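Local coordinates for phosphoenolpyruvate--protein phosphotransferase (PDB 5T12) that probably passes the phosphoryl group from phosphoenolpyruvate to the carrier protein NPr as part of enzyme I-Ntr, of which this is the N-terminal phosphotransfer domain, at residues E15-A20 / N148-R153; R40-G45 / V98-V103; L129-Q134 / L161-L166; F154-D159 / V175-R180; P198-A203 / L215-Y220. The protein carries 1 engineered substitution. All coordinates share one frame; numbering follows the deposited sequence.

Contact 1: residues E15-A20 / N148-R153; sequences EGWQDA and NAWPER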
# COMPACT_ATOMS: atom_id res chain seq x y z
N GLU A 15 -15.94 1.15 7.43
CA GLU A 15 -16.49 1.79 6.25
C GLU A 15 -15.65 1.46 5.02
O GLU A 15 -14.42 1.41 5.09
CB GLU A 15 -16.55 3.31 6.46
CG GLU A 15 -16.42 4.15 5.20
CD GLU A 15 -16.11 5.60 5.51
OE1 GLU A 15 -16.01 5.95 6.70
OE2 GLU A 15 -15.95 6.40 4.56
N GLY A 16 -16.33 1.21 3.90
CA GLY A 16 -15.62 0.95 2.65
C GLY A 16 -15.05 2.24 2.07
O GLY A 16 -15.66 3.30 2.14
N TRP A 17 -13.85 2.12 1.50
CA TRP A 17 -13.15 3.28 0.94
C TRP A 17 -12.51 2.88 -0.38
O TRP A 17 -11.64 2.01 -0.41
CB TRP A 17 -12.09 3.81 1.91
CG TRP A 17 -11.48 5.11 1.49
CD1 TRP A 17 -12.07 6.34 1.53
CD2 TRP A 17 -10.17 5.31 0.95
NE1 TRP A 17 -11.20 7.30 1.06
CE2 TRP A 17 -10.03 6.69 0.70
CE3 TRP A 17 -9.10 4.46 0.67
CZ2 TRP A 17 -8.86 7.24 0.17
CZ3 TRP A 17 -7.94 5.00 0.14
CH2 TRP A 17 -7.83 6.38 -0.10
N GLN A 18 -12.94 3.52 -1.46
CA GLN A 18 -12.37 3.32 -2.79
C GLN A 18 -11.45 4.48 -3.12
O GLN A 18 -11.87 5.65 -3.05
CB GLN A 18 -13.46 3.19 -3.85
CG GLN A 18 -12.91 3.06 -5.27
CD GLN A 18 -13.93 3.45 -6.33
OE1 GLN A 18 -14.84 4.24 -6.07
NE2 GLN A 18 -13.79 2.88 -7.52
N ASP A 19 -10.21 4.17 -3.50
CA ASP A 19 -9.26 5.19 -3.95
C ASP A 19 -9.22 5.15 -5.47
O ASP A 19 -8.35 4.53 -6.09
CB ASP A 19 -7.88 4.95 -3.34
CG ASP A 19 -6.87 5.98 -3.79
OD1 ASP A 19 -7.25 7.16 -3.95
OD2 ASP A 19 -5.69 5.61 -3.98
N ALA A 20 -10.19 5.83 -6.08
CA ALA A 20 -10.27 5.92 -7.54
C ALA A 20 -9.42 7.04 -8.11
O ALA A 20 -9.68 7.48 -9.24
CB ALA A 20 -11.73 6.10 -7.97
N ASN A 148 -5.04 13.57 5.33
CA ASN A 148 -5.81 12.62 6.12
C ASN A 148 -7.20 12.42 5.53
O ASN A 148 -8.19 12.31 6.25
CB ASN A 148 -5.91 13.09 7.58
CG ASN A 148 -6.71 14.38 7.73
OD1 ASN A 148 -7.77 14.40 8.35
ND2 ASN A 148 -6.19 15.47 7.17
N ALA A 149 -7.26 12.35 4.20
CA ALA A 149 -8.52 12.11 3.50
C ALA A 149 -9.09 10.72 3.76
O ALA A 149 -10.19 10.42 3.26
CB ALA A 149 -8.33 12.31 1.99
N TRP A 150 -8.39 9.88 4.51
CA TRP A 150 -8.87 8.55 4.84
C TRP A 150 -9.82 8.60 6.04
O TRP A 150 -9.71 9.49 6.88
CB TRP A 150 -7.70 7.62 5.15
CG TRP A 150 -6.60 7.65 4.14
CD1 TRP A 150 -6.63 7.11 2.89
CD2 TRP A 150 -5.30 8.23 4.30
NE1 TRP A 150 -5.43 7.33 2.25
CE2 TRP A 150 -4.60 8.02 3.10
CE3 TRP A 150 -4.67 8.92 5.34
CZ2 TRP A 150 -3.29 8.46 2.91
CZ3 TRP A 150 -3.37 9.36 5.14
CH2 TRP A 150 -2.70 9.13 3.94
N PRO A 151 -10.75 7.66 6.13
CA PRO A 151 -11.54 7.52 7.35
C PRO A 151 -10.66 7.08 8.51
O PRO A 151 -9.51 6.69 8.34
CB PRO A 151 -12.58 6.45 7.00
CG PRO A 151 -12.59 6.40 5.50
CD PRO A 151 -11.20 6.73 5.07
N GLU A 152 -11.22 7.16 9.72
CA GLU A 152 -10.48 6.73 10.90
C GLU A 152 -10.10 5.26 10.80
O GLU A 152 -8.97 4.87 11.12
CB GLU A 152 -11.29 7.00 12.16
CG GLU A 152 -10.49 6.89 13.45
CD GLU A 152 -11.33 7.18 14.68
OE1 GLU A 152 -12.31 6.45 14.92
OE2 GLU A 152 -11.01 8.15 15.40
N ARG A 153 -11.04 4.43 10.35
CA ARG A 153 -10.78 3.05 9.97
C ARG A 153 -11.55 2.77 8.69
O ARG A 153 -12.67 3.25 8.52
CB ARG A 153 -11.22 2.06 11.07
CG ARG A 153 -10.47 2.20 12.38
CD ARG A 153 -9.01 1.79 12.24
NE ARG A 153 -8.40 1.50 13.53
CZ ARG A 153 -7.84 2.42 14.31
NH1 ARG A 153 -7.80 3.69 13.93
NH2 ARG A 153 -7.30 2.06 15.47
O HOH W 1 -14.74 2.76 9.73
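The backbone N of E15 donates to a water 3.1 Å away, and the same water lies against R153 O, at a separation too short to be trusted; no direct hydrogen bond joins the two segments. Beside this water the E15 side chain reaches P151 with CG anti to the backbone N (chi1 151°). The two side chains cross at about a right angle, E15 CD lying 3.6 Å from P151 CG. W150 turns the edge of its five-membered ring to the face of the W17 six-membered ring, with the two planes at 70° and the centroids 4.7 Å apart. W150 CD1 makes the touch, 3.3 Å from W17 CH2 and offset toward the rim. Over the same face, but above the five-membered ring, P151 CD forms a CH-pi contact 4.0 Å from the centroid of that W17 ring. One indole face is thus shared by an aromatic edge and a proline methylene. The contact lies at the surface, between strand 11-18 and the loop that runs from helix 126-140 into strand 154-158. F154 at the start of that strand meets both tryptophans, H211 also packs on W17, and strands 11-18 and 154-158 pair in parallel.

Contact 2: residues R40-G45 / V98-V103; sequences RERLTG and VAEWAV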
# COMPACT_ATOMS: atom_id res chain seq x y z
N ARG A 40 16.62 19.13 0.52
CA ARG A 40 17.53 18.06 0.90
C ARG A 40 17.22 17.54 2.30
O ARG A 40 17.35 16.34 2.58
CB ARG A 40 18.98 18.54 0.81
CG ARG A 40 19.51 18.65 -0.61
CD ARG A 40 21.00 18.94 -0.62
NE ARG A 40 21.30 20.31 -0.20
CZ ARG A 40 21.48 21.32 -1.03
NH1 ARG A 40 21.40 21.13 -2.34
NH2 ARG A 40 21.75 22.53 -0.56
N GLU A 41 16.82 18.44 3.21
CA GLU A 41 16.46 18.01 4.56
C GLU A 41 15.17 17.21 4.56
O GLU A 41 15.01 16.28 5.35
CB GLU A 41 16.35 19.23 5.48
CG GLU A 41 17.69 19.88 5.81
CD GLU A 41 17.54 21.18 6.57
OE1 GLU A 41 16.40 21.63 6.78
OE2 GLU A 41 18.58 21.76 6.95
N ARG A 42 14.22 17.57 3.68
CA ARG A 42 12.99 16.79 3.57
C ARG A 42 13.26 15.40 3.01
O ARG A 42 12.56 14.44 3.35
CB ARG A 42 11.98 17.52 2.69
CG ARG A 42 11.52 18.87 3.22
CD ARG A 42 10.59 19.52 2.22
NE ARG A 42 9.45 18.67 1.90
CZ ARG A 42 8.83 18.65 0.73
NH1 ARG A 42 9.25 19.45 -0.25
NH2 ARG A 42 7.81 17.84 0.52
N LEU A 43 14.27 15.27 2.14
CA LEU A 43 14.58 13.97 1.54
C LEU A 43 15.27 13.05 2.53
O LEU A 43 14.94 11.86 2.60
CB LEU A 43 15.44 14.17 0.29
CG LEU A 43 14.66 14.43 -0.99
CD1 LEU A 43 15.58 14.97 -2.07
CD2 LEU A 43 13.98 13.16 -1.46
N THR A 44 16.22 13.57 3.30
CA THR A 44 16.89 12.74 4.31
C THR A 44 15.92 12.29 5.39
O THR A 44 16.10 11.22 5.98
CB THR A 44 18.06 13.50 4.93
OG1 THR A 44 17.60 14.76 5.44
CG2 THR A 44 19.15 13.75 3.90
N GLY A 45 14.88 13.08 5.66
CA GLY A 45 13.87 12.66 6.61
C GLY A 45 13.02 11.52 6.09
O GLY A 45 12.72 10.57 6.82
N VAL A 98 11.97 20.12 -6.52
CA VAL A 98 11.41 19.80 -5.22
C VAL A 98 11.60 18.32 -4.93
O VAL A 98 11.81 17.50 -5.83
CB VAL A 98 9.93 20.22 -5.15
CG1 VAL A 98 9.39 20.16 -3.73
CG2 VAL A 98 9.76 21.62 -5.70
N ALA A 99 11.55 17.97 -3.64
CA ALA A 99 11.84 16.60 -3.21
C ALA A 99 10.92 15.59 -3.89
O ALA A 99 11.35 14.47 -4.21
CB ALA A 99 11.72 16.49 -1.69
N GLU A 100 9.66 15.96 -4.13
CA GLU A 100 8.72 15.03 -4.75
C GLU A 100 9.13 14.71 -6.19
O GLU A 100 9.09 13.54 -6.60
CB GLU A 100 7.30 15.60 -4.71
CG GLU A 100 6.63 15.52 -3.35
CD GLU A 100 7.12 16.58 -2.38
OE1 GLU A 100 7.91 17.45 -2.79
OE2 GLU A 100 6.71 16.54 -1.20
N TRP A 101 9.52 15.72 -6.96
CA TRP A 101 9.95 15.48 -8.33
C TRP A 101 11.27 14.71 -8.37
O TRP A 101 11.49 13.88 -9.25
CB TRP A 101 10.08 16.80 -9.09
CG TRP A 101 10.61 16.66 -10.48
CD1 TRP A 101 11.88 16.94 -10.91
CD2 TRP A 101 9.89 16.19 -11.63
NE1 TRP A 101 11.99 16.68 -12.26
CE2 TRP A 101 10.78 16.22 -12.72
CE3 TRP A 101 8.58 15.75 -11.84
CZ2 TRP A 101 10.41 15.83 -14.00
CZ3 TRP A 101 8.21 15.36 -13.12
CH2 TRP A 101 9.12 15.41 -14.18
N ALA A 102 12.16 14.98 -7.41
CA ALA A 102 13.43 14.26 -7.35
C ALA A 102 13.20 12.77 -7.11
O ALA A 102 13.92 11.93 -7.66
CB ALA A 102 14.32 14.86 -6.27
N VAL A 103 12.21 12.43 -6.28
CA VAL A 103 11.87 11.03 -6.07
C VAL A 103 11.27 10.43 -7.32
O VAL A 103 11.61 9.31 -7.72
CB VAL A 103 10.93 10.89 -4.85
CG1 VAL A 103 10.39 9.47 -4.76
CG2 VAL A 103 11.66 11.27 -3.57
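Helices 40-45 and 99-103 cross at -57° with their axes 10.1 Å apart, and the backbones come nearest where L43 faces A99. The small A99 lets the leucine settle close: L43 CG lies 3.7 Å from A99 CB. From there L43 CD2 reaches V103 CG2, also at 3.7 Å, while L43 CD1 touches A102 CB more loosely. Beside this apolar patch R42 forms a salt bridge to E100. The arginine is bent at chi3 (56°) and the glutamate at chi2 (77°); the two side chains cross at about a right angle. R42 NH2 is modelled so near E100 OE2 that the exact length is doubtful. A99 CB lies over one face of the guanidinium, and V98 CG1 is in its plane, 3.6 Å from R42 NH1. That nitrogen also makes a salt bridge to E39, whose OE1 accepts from A99 N at the start of the second helix. A leucine in place of R42 would probably leave the E39 and E100 carboxylates without this shared positive partner. Such packing of leucine, alanine and valine, rimmed by charge, joins helices 36-61 and 99-115 within the all-helical subdomain, which in the related EI of the sugar system binds the carrier protein HPr.

Contact 3: residues L129-Q134 / L161-L166; sequences LRALGQ and LSATTL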
# COMPACT_ATOMS: atom_id res chain seq x y z
N LEU A 129 10.41 -1.13 -7.22
CA LEU A 129 11.04 0.19 -7.16
C LEU A 129 9.99 1.30 -7.17
O LEU A 129 10.12 2.29 -6.46
CB LEU A 129 12.02 0.36 -8.32
CG LEU A 129 13.46 -0.11 -8.09
CD1 LEU A 129 14.08 0.63 -6.91
CD2 LEU A 129 13.53 -1.61 -7.89
N ARG A 130 8.94 1.14 -7.98
CA ARG A 130 7.86 2.12 -7.98
C ARG A 130 7.13 2.13 -6.64
O ARG A 130 6.71 3.19 -6.17
CB ARG A 130 6.89 1.84 -9.12
CG ARG A 130 7.53 1.86 -10.50
CD ARG A 130 6.49 1.89 -11.61
NE ARG A 130 7.11 1.85 -12.93
CZ ARG A 130 7.61 2.91 -13.55
NH1 ARG A 130 7.56 4.10 -12.98
NH2 ARG A 130 8.16 2.78 -14.75
N ALA A 131 6.98 0.96 -6.02
CA ALA A 131 6.37 0.89 -4.70
C ALA A 131 7.20 1.62 -3.66
O ALA A 131 6.67 2.34 -2.82
CB ALA A 131 6.16 -0.57 -4.29
N LEU A 132 8.53 1.45 -3.71
CA LEU A 132 9.40 2.19 -2.81
C LEU A 132 9.30 3.68 -3.05
O LEU A 132 9.33 4.48 -2.10
CB LEU A 132 10.85 1.72 -2.96
CG LEU A 132 11.35 0.64 -2.00
CD1 LEU A 132 10.56 -0.65 -2.15
CD2 LEU A 132 12.84 0.38 -2.20
N GLY A 133 9.18 4.09 -4.31
CA GLY A 133 8.96 5.50 -4.60
C GLY A 133 7.62 5.99 -4.08
O GLY A 133 7.51 7.09 -3.55
N GLN A 134 6.57 5.17 -4.23
CA GLN A 134 5.27 5.50 -3.66
C GLN A 134 5.37 5.68 -2.15
O GLN A 134 4.76 6.60 -1.59
CB GLN A 134 4.26 4.40 -3.99
CG GLN A 134 3.79 4.40 -5.44
CD GLN A 134 2.55 5.24 -5.64
OE1 GLN A 134 2.61 6.35 -6.17
NE2 GLN A 134 1.40 4.71 -5.23
N LEU A 161 -5.27 -5.06 -6.92
CA LEU A 161 -4.42 -4.84 -5.75
C LEU A 161 -2.98 -5.12 -6.13
O LEU A 161 -2.65 -6.23 -6.57
CB LEU A 161 -4.86 -5.72 -4.57
CG LEU A 161 -4.15 -5.45 -3.24
CD1 LEU A 161 -4.38 -4.02 -2.78
CD2 LEU A 161 -4.61 -6.44 -2.17
N SER A 162 -2.12 -4.12 -5.95
CA SER A 162 -0.70 -4.25 -6.24
C SER A 162 0.09 -3.59 -5.11
O SER A 162 -0.47 -2.95 -4.22
CB SER A 162 -0.33 -3.62 -7.59
OG SER A 162 -0.62 -2.23 -7.60
N ALA A 163 1.41 -3.78 -5.15
CA ALA A 163 2.27 -3.22 -4.11
C ALA A 163 2.25 -1.70 -4.10
O ALA A 163 2.39 -1.08 -3.04
CB ALA A 163 3.70 -3.73 -4.29
N THR A 164 2.08 -1.08 -5.27
CA THR A 164 2.05 0.38 -5.34
C THR A 164 0.81 0.95 -4.66
O THR A 164 0.85 2.06 -4.12
CB THR A 164 2.12 0.85 -6.79
OG1 THR A 164 1.00 0.32 -7.52
CG2 THR A 164 3.41 0.36 -7.44
N THR A 165 -0.31 0.21 -4.69
CA THR A 165 -1.52 0.68 -4.04
C THR A 165 -1.38 0.66 -2.52
O THR A 165 -1.73 1.62 -1.83
CB THR A 165 -2.72 -0.16 -4.47
OG1 THR A 165 -2.84 -0.13 -5.90
CG2 THR A 165 -4.00 0.38 -3.85
N LEU A 166 -0.86 -0.45 -1.98
CA LEU A 166 -0.69 -0.55 -0.53
C LEU A 166 0.34 0.43 -0.01
O LEU A 166 0.30 0.81 1.17
CB LEU A 166 -0.31 -1.99 -0.16
CG LEU A 166 -1.34 -3.08 -0.46
CD1 LEU A 166 -0.71 -4.46 -0.36
CD2 LEU A 166 -2.53 -2.97 0.47
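Q134 provides the polar link across this contact: its NE2 donates to T164 O at 2.9 Å with an N-H...O angle of 164°. The oxygen lies in the plane of the glutamine amide, whereas the donor stands well above the carbonyl plane of T164. A bend at chi2 (-91°) sets CD off the line of the chain. NE2 also bonds to E168 OE2, and Q134 OE1 accepts from M25 N, so the buried amide is held at both ends and its rotation is fixed. An alanine at Q134 would probably leave T164 O, the E168 carboxylate and M25 N without this amide partner. A second polar pair lies within 161-166, where the hydroxyls S162 OG and T164 OG1 are 3.0 Å apart. The apolar contacts are small and close, with the backbones only 4.4 Å apart between A131 CA and T164 CA. A131 CB meets A163 CB at 4.0 Å. T164 CG2, anti to its own carbonyl carbon, rests 3.9 Å from A131 N and touches R130 CB at 4.1 Å. The buried contact sets helix 126-140, which packs on helices 68-80 and 99-115, against short helix 163-166, which follows strand 154-158 and lies beside helix 187-195.

Contact 4: residues F154-D159 / V175-R180; sequences FILVAD and VGVVVR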
# COMPACT_ATOMS: atom_id res chain seq x y z
N PHE A 154 -10.94 2.01 7.78
CA PHE A 154 -11.61 1.72 6.52
C PHE A 154 -11.17 0.37 5.98
O PHE A 154 -10.12 -0.16 6.35
CB PHE A 154 -11.35 2.82 5.47
CG PHE A 154 -9.91 2.98 5.08
CD1 PHE A 154 -9.09 3.86 5.77
CD2 PHE A 154 -9.38 2.27 4.02
CE1 PHE A 154 -7.76 4.01 5.41
CE2 PHE A 154 -8.05 2.42 3.66
CZ PHE A 154 -7.24 3.29 4.35
N ILE A 155 -12.01 -0.18 5.10
CA ILE A 155 -11.71 -1.38 4.34
C ILE A 155 -11.49 -0.96 2.89
O ILE A 155 -12.39 -0.38 2.27
CB ILE A 155 -12.83 -2.42 4.45
CG1 ILE A 155 -12.96 -2.92 5.89
CG2 ILE A 155 -12.58 -3.58 3.49
CD1 ILE A 155 -14.19 -3.76 6.14
N LEU A 156 -10.31 -1.24 2.36
CA LEU A 156 -9.99 -0.87 0.99
C LEU A 156 -10.82 -1.72 0.03
O LEU A 156 -10.79 -2.95 0.09
CB LEU A 156 -8.50 -1.05 0.72
CG LEU A 156 -8.07 -0.87 -0.74
CD1 LEU A 156 -8.30 0.56 -1.22
CD2 LEU A 156 -6.61 -1.27 -0.92
N VAL A 157 -11.56 -1.05 -0.85
CA VAL A 157 -12.28 -1.71 -1.94
C VAL A 157 -11.67 -1.24 -3.25
O VAL A 157 -11.47 -0.04 -3.46
CB VAL A 157 -13.79 -1.42 -1.89
CG1 VAL A 157 -14.43 -2.16 -0.72
CG2 VAL A 157 -14.05 0.08 -1.76
N ALA A 158 -11.36 -2.20 -4.13
CA ALA A 158 -10.70 -1.87 -5.38
C ALA A 158 -10.89 -3.02 -6.35
O ALA A 158 -11.25 -4.14 -5.97
CB ALA A 158 -9.21 -1.59 -5.17
N ASP A 159 -10.64 -2.73 -7.63
CA ASP A 159 -10.72 -3.75 -8.67
C ASP A 159 -9.43 -4.54 -8.78
O ASP A 159 -9.46 -5.73 -9.11
CB ASP A 159 -11.06 -3.10 -10.01
CG ASP A 159 -10.11 -1.97 -10.36
OD1 ASP A 159 -9.49 -1.41 -9.43
OD2 ASP A 159 -9.99 -1.64 -11.56
N VAL A 175 -7.76 -1.72 7.86
CA VAL A 175 -8.10 -2.92 8.63
C VAL A 175 -8.56 -4.07 7.75
O VAL A 175 -8.70 -5.20 8.26
CB VAL A 175 -9.16 -2.62 9.70
CG1 VAL A 175 -8.67 -1.53 10.65
CG2 VAL A 175 -10.47 -2.21 9.05
N GLY A 176 -8.81 -3.84 6.46
CA GLY A 176 -9.26 -4.90 5.58
C GLY A 176 -9.20 -4.45 4.14
O GLY A 176 -9.16 -3.26 3.84
N VAL A 177 -9.19 -5.44 3.24
CA VAL A 177 -9.10 -5.20 1.81
C VAL A 177 -10.08 -6.12 1.09
O VAL A 177 -10.24 -7.29 1.47
CB VAL A 177 -7.67 -5.42 1.27
CG1 VAL A 177 -7.59 -5.06 -0.21
CG2 VAL A 177 -6.66 -4.60 2.06
N VAL A 178 -10.74 -5.60 0.06
CA VAL A 178 -11.66 -6.37 -0.77
C VAL A 178 -11.31 -6.09 -2.23
O VAL A 178 -11.42 -4.95 -2.69
CB VAL A 178 -13.13 -6.02 -0.50
CG1 VAL A 178 -14.03 -6.81 -1.46
CG2 VAL A 178 -13.49 -6.33 0.94
N VAL A 179 -10.91 -7.13 -2.95
CA VAL A 179 -10.54 -7.00 -4.35
C VAL A 179 -11.53 -7.77 -5.21
O VAL A 179 -11.93 -8.89 -4.87
CB VAL A 179 -9.09 -7.47 -4.60
CG1 VAL A 179 -8.55 -6.83 -5.85
CG2 VAL A 179 -8.21 -7.11 -3.41
N ARG A 180 -11.95 -7.15 -6.33
CA ARG A 180 -12.90 -7.76 -7.26
C ARG A 180 -12.18 -8.62 -8.30
O ARG A 180 -12.54 -9.79 -8.50
CB ARG A 180 -13.75 -6.68 -7.94
CG ARG A 180 -14.73 -7.25 -8.96
CD ARG A 180 -15.25 -6.19 -9.90
NE ARG A 180 -16.59 -6.49 -10.38
CZ ARG A 180 -16.87 -6.89 -11.62
NH1 ARG A 180 -15.90 -7.04 -12.51
NH2 ARG A 180 -18.13 -7.14 -11.96
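I155 and V178 meet at the apolar centre, I155 CG2 lying 3.9 Å from V178 CG2. V157 occupies the same face of the sheet and lies side by side with V178, its CG1 4.1 Å from V178 CB. On the opposite face L156 runs alongside V177, both pointing the same way, with L156 CD2 4.0 Å from V177 CG1. G176 stands beside I155, and any side chain there would press tightly on I155 CG1. Farther toward the start of the strands I155 crosses V175 at about a right angle.

Between the two layers of side chains runs the backbone ladder of two parallel strands, whose axes lie 15° apart. L156 sits at its middle: its N donates to G176 O at 2.8 Å and its O accepts from V178 N at 2.7 Å, the latter nearly along the C=O axis. A158 continues the alternation, its N donating to V178 O and its O accepting from R180 N, both at 3.1 Å. At the other end V175 N points almost straight at F154 O, 3.2 Å away. At the last rung the D159 and R180 side chains are exposed and poorly ordered; R180 NE makes a weak bond to I205 O.

The strands are the two arms of the beta-alpha-beta unit that includes helix 163-166. The main chain supplies all the hydrogen bonds between the segments, while largely branched aliphatic residues pack on both faces and charge is confined to the solvent end.

Contact 5: residues P198-A203 / L215-Y220; sequences PTVMGA and LIVDGY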
# COMPACT_ATOMS: atom_id res chain seq x y z
N PRO A 198 -6.98 -8.77 7.03
CA PRO A 198 -8.01 -9.60 6.40
C PRO A 198 -8.27 -9.13 4.97
O PRO A 198 -8.46 -7.94 4.72
CB PRO A 198 -9.24 -9.39 7.30
CG PRO A 198 -8.68 -8.95 8.61
CD PRO A 198 -7.45 -8.15 8.28
N THR A 199 -8.26 -10.08 4.04
CA THR A 199 -8.34 -9.75 2.63
C THR A 199 -9.16 -10.80 1.90
O THR A 199 -8.97 -12.00 2.11
CB THR A 199 -6.95 -9.63 2.01
OG1 THR A 199 -6.25 -8.53 2.61
CG2 THR A 199 -7.03 -9.41 0.50
N VAL A 200 -10.07 -10.34 1.04
CA VAL A 200 -10.91 -11.21 0.23
C VAL A 200 -10.78 -10.78 -1.23
O VAL A 200 -10.61 -9.59 -1.52
CB VAL A 200 -12.38 -11.17 0.71
CG1 VAL A 200 -13.09 -9.91 0.24
CG2 VAL A 200 -13.12 -12.41 0.30
N MET A 201 -10.80 -11.75 -2.14
CA MET A 201 -10.54 -11.48 -3.55
C MET A 201 -11.55 -12.22 -4.42
O MET A 201 -12.36 -13.02 -3.94
CB MET A 201 -9.12 -11.89 -3.95
CG MET A 201 -8.02 -11.02 -3.35
SD MET A 201 -6.37 -11.55 -3.87
CE MET A 201 -5.35 -10.30 -3.11
N GLY A 202 -11.49 -11.94 -5.73
CA GLY A 202 -12.38 -12.59 -6.68
C GLY A 202 -13.85 -12.37 -6.40
O GLY A 202 -14.67 -13.22 -6.76
N ALA A 203 -14.20 -11.25 -5.78
CA ALA A 203 -15.54 -11.00 -5.28
C ALA A 203 -16.34 -10.19 -6.29
O ALA A 203 -15.93 -9.09 -6.66
CB ALA A 203 -15.47 -10.26 -3.94
N LEU A 215 -18.83 -2.23 5.97
CA LEU A 215 -18.57 -3.57 5.46
C LEU A 215 -17.96 -4.43 6.54
O LEU A 215 -17.25 -3.94 7.43
CB LEU A 215 -17.63 -3.53 4.24
CG LEU A 215 -17.93 -2.55 3.11
CD1 LEU A 215 -16.77 -2.52 2.13
CD2 LEU A 215 -19.22 -2.92 2.39
N ILE A 216 -18.24 -5.73 6.47
CA ILE A 216 -17.56 -6.74 7.27
C ILE A 216 -16.85 -7.68 6.31
O ILE A 216 -17.50 -8.36 5.50
CB ILE A 216 -18.52 -7.53 8.17
CG1 ILE A 216 -19.25 -6.60 9.14
CG2 ILE A 216 -17.77 -8.61 8.94
CD1 ILE A 216 -20.14 -7.33 10.13
N VAL A 217 -15.52 -7.72 6.38
CA VAL A 217 -14.72 -8.62 5.57
C VAL A 217 -14.32 -9.81 6.43
O VAL A 217 -13.79 -9.64 7.54
CB VAL A 217 -13.48 -7.91 4.99
CG1 VAL A 217 -12.74 -7.13 6.06
CG2 VAL A 217 -12.56 -8.91 4.31
N ASP A 218 -14.60 -11.01 5.94
CA ASP A 218 -14.30 -12.26 6.64
C ASP A 218 -13.30 -13.04 5.79
O ASP A 218 -13.68 -13.66 4.80
CB ASP A 218 -15.58 -13.06 6.90
CG ASP A 218 -15.31 -14.42 7.52
OD1 ASP A 218 -14.23 -14.60 8.12
OD2 ASP A 218 -16.19 -15.30 7.41
N GLY A 219 -12.03 -12.99 6.19
CA GLY A 219 -10.97 -13.67 5.48
C GLY A 219 -10.79 -15.13 5.82
O GLY A 219 -10.02 -15.82 5.15
N TYR A 220 -11.46 -15.62 6.87
CA TYR A 220 -11.39 -17.04 7.19
C TYR A 220 -12.27 -17.87 6.25
O TYR A 220 -11.87 -18.96 5.83
CB TYR A 220 -11.80 -17.29 8.64
CG TYR A 220 -10.90 -16.67 9.69
CD1 TYR A 220 -9.60 -17.11 9.85
CD2 TYR A 220 -11.37 -15.67 10.53
CE1 TYR A 220 -8.77 -16.55 10.82
CE2 TYR A 220 -10.56 -15.11 11.50
CZ TYR A 220 -9.26 -15.55 11.64
OH TYR A 220 -8.45 -15.00 12.60
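P198, V200 and V217 pack together inside the phosphohistidine alpha/beta domain of the PEP-utilising family, where strands 199-201 and 214-218 are not sheet neighbours but meet through side chains across three intervening strands. V217 carries the contact with both methyls. Its chi1 of 49° puts CG1 between the backbone N and the carbonyl carbon, where it meets P198 CB at 4.3 Å. The other methyl, CG2, is anti to the backbone N and lies 4.2 Å from V200 CG1 and equally far from P198 O. V200 has the same kind of rotamer (chi1 78°), its CG1 likewise set between N and carbonyl carbon, so that two valines in this less common conformation touch methyl to methyl. No hydrogen bond crosses the contact. T199 turns its side chain away, and its OG1 bonds to I197 O. Opposite the T199 backbone stands G219, whose CA is 4.3 Å from T199 O; a side chain there would point at P198 and T199. I155 of strand 154-158 also packs on V217. At the strand end D218 closes an Asx turn: Y220 N donates to D218 OD1 at 3.2 Å, approaching from above the carboxylate plane.

Overall arrangement
Contacts 3, 4 and 5 are buried, contact 2 is partly so, and contact 1 lies at the surface. Contacts 1, 4 and 5 share one mixed sheet: E15 and W17 of contact 1 pair with I155 of contact 4, and V177 and V179 of contact 4 pair with P198 and V200 of contact 5. Their chemistry shifts from edge-to-face indoles at the surface, through a backbone ladder, to bare aliphatic packing. Contact 2 belongs to the helical subdomain, its centre about 31 Å from that of contact 4, and adds a salt bridge. Contact 3 lies between, touching contact 2 through G133 and contact 4 through L161, and combines a glutamine hydrogen bond with small apolar contacts.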